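Local coordinates for protein probable alginate O-acetylase AlgJ (Pseudomonas putida, PDB 4O8V) that probably adds acetyl groups to mannuronate residues of alginate, working with AlgI and AlgF in an inner-membrane complex, at residues G147-F152 against A234-V239. Numbering follows the deposited sequence.
Sequences GDPQAF and ALRSDV
Pro149, Gln150 and Phe152 lie against Arg236, Ser237 and Asp238 in a surface contact, where the loop leading into strand 152-162 of the two-stranded antiparallel sheet runs over the turn that ends helix 227-235. One direct hydrogen bond joins the two backbones: Gln150 N donates its N-H to Arg236 O at 2.9 Å. The bond is nearly straight, at 170°. Even so, the donor stands above the carbonyl plane, 59° out of it. Pro149 CA adds a CA-H...O contact to the same oxygen, so one carbonyl receives two neighbouring residues of the loop. That carbonyl belongs to the C-prime residue of a Schellman motif: Arg236 takes positive phi, Ser237 N returns to Gln232 O and Arg236 N to Gln233 O, and the chain then turns toward strand 239-241, an outermost strand of the parallel sheet in this SGNH hydrolase-like fold. Arg236 CB sits 3.3 Å from Gln150 O. Farther out, a chi3 of 92° bends the arginine chain at NE. In the guanidinium, NH1 lies 3.3 Å from Pro149 CB; the two side chains cross obliquely, and Ala151 CB stands farther off, near NH2. Beyond the turn, the side chains of Gln150 and Asp238 lie alongside one another, Asp238 being described in one of its two conformers. A water joins the side-chain carbonyl of Gln150 to the main chain, donating to Gln150 OE1 over a long 3.3 Å and accepting from the backbone N of Asp238 at 2.8 Å. Phe152 CE1 lies 3.5 Å from Ser237 O and its CZ 3.9 Å from Asp238 CA, while Gln232 of the helix and Thr191 and Pro193 of the partner strand 184-193 also touch its side chain.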
# COMPACT_ATOMS: atom_id res chain seq x y z
N GLY A 147 -4.19 25.37 -2.86
CA GLY A 147 -3.15 25.85 -1.97
C GLY A 147 -1.87 26.00 -2.75
O GLY A 147 -1.73 25.42 -3.83
N ASP A 148 -0.95 26.79 -2.22
CA ASP A 148 0.31 27.04 -2.90
C ASP A 148 1.16 25.78 -2.95
O ASP A 148 1.32 25.10 -1.95
CB ASP A 148 1.09 28.16 -2.21
CG ASP A 148 0.36 29.48 -2.27
OD1 ASP A 148 -0.55 29.62 -3.11
OD2 ASP A 148 0.69 30.38 -1.46
N PRO A 149 1.70 25.47 -4.13
CA PRO A 149 2.59 24.33 -4.29
C PRO A 149 3.82 24.50 -3.43
O PRO A 149 4.32 25.63 -3.30
CB PRO A 149 2.95 24.36 -5.78
CG PRO A 149 1.92 25.21 -6.42
CD PRO A 149 1.53 26.22 -5.39
N GLN A 150 4.28 23.42 -2.81
CA GLN A 150 5.54 23.46 -2.10
C GLN A 150 6.50 22.51 -2.80
O GLN A 150 6.13 21.40 -3.14
CB GLN A 150 5.38 23.06 -0.63
CG GLN A 150 6.67 23.23 0.16
CD GLN A 150 6.51 22.97 1.64
OE1 GLN A 150 5.58 22.28 2.06
NE2 GLN A 150 7.41 23.53 2.45
N ALA A 151 7.73 22.96 -3.02
CA ALA A 151 8.68 22.13 -3.76
C ALA A 151 9.51 21.24 -2.84
O ALA A 151 9.88 21.63 -1.73
CB ALA A 151 9.59 23.00 -4.60
N PHE A 152 9.80 20.03 -3.31
CA PHE A 152 10.63 19.11 -2.55
C PHE A 152 11.71 18.59 -3.47
O PHE A 152 11.51 18.52 -4.68
CB PHE A 152 9.81 17.95 -1.97
CG PHE A 152 8.87 18.36 -0.87
CD1 PHE A 152 7.65 18.96 -1.17
CD2 PHE A 152 9.20 18.15 0.46
CE1 PHE A 152 6.79 19.35 -0.17
CE2 PHE A 152 8.34 18.53 1.47
CZ PHE A 152 7.14 19.13 1.15
N ALA A 234 5.94 14.54 -5.58
CA ALA A 234 5.08 14.45 -6.76
C ALA A 234 3.87 15.39 -6.61
O ALA A 234 3.49 16.08 -7.57
CB ALA A 234 4.63 13.00 -6.99
N LEU A 235 3.30 15.45 -5.41
CA LEU A 235 2.15 16.31 -5.14
C LEU A 235 2.52 17.77 -4.98
O LEU A 235 1.64 18.64 -5.02
CB LEU A 235 1.44 15.85 -3.86
CG LEU A 235 0.78 14.47 -3.92
CD1 LEU A 235 0.41 14.03 -2.50
CD2 LEU A 235 -0.44 14.54 -4.82
N ARG A 236 3.81 18.06 -4.82
CA ARG A 236 4.25 19.41 -4.44
C ARG A 236 3.43 19.89 -3.23
O ARG A 236 2.81 20.98 -3.23
CB ARG A 236 4.13 20.38 -5.62
CG ARG A 236 4.89 19.87 -6.86
CD ARG A 236 4.86 20.86 -7.99
NE ARG A 236 6.03 21.72 -7.94
CZ ARG A 236 6.00 23.03 -8.12
NH1 ARG A 236 4.85 23.64 -8.38
NH2 ARG A 236 7.12 23.73 -8.04
N SER A 237 3.41 19.04 -2.21
CA SER A 237 2.64 19.31 -1.00
C SER A 237 3.23 18.63 0.23
O SER A 237 3.81 17.55 0.13
CB SER A 237 1.20 18.82 -1.18
OG SER A 237 0.44 19.04 0.00
N ASP A 238 3.13 19.26 1.40
CA ASP A 238 3.54 18.53 2.60
C ASP A 238 2.53 17.41 2.79
O ASP A 238 1.39 17.50 2.32
CB ASP A 238 3.62 19.43 3.84
CG ASP A 238 4.39 18.77 4.99
OD1 ASP A 238 5.00 17.70 4.79
OD2 ASP A 238 4.39 19.34 6.11
N VAL A 239 2.97 16.34 3.43
CA VAL A 239 2.16 15.15 3.66
C VAL A 239 2.48 14.62 5.05
O VAL A 239 3.66 14.50 5.40
CB VAL A 239 2.43 14.01 2.62
CG1 VAL A 239 1.52 12.82 2.90
CG2 VAL A 239 2.23 14.48 1.19
O HOH W 1 2.37 21.90 1.57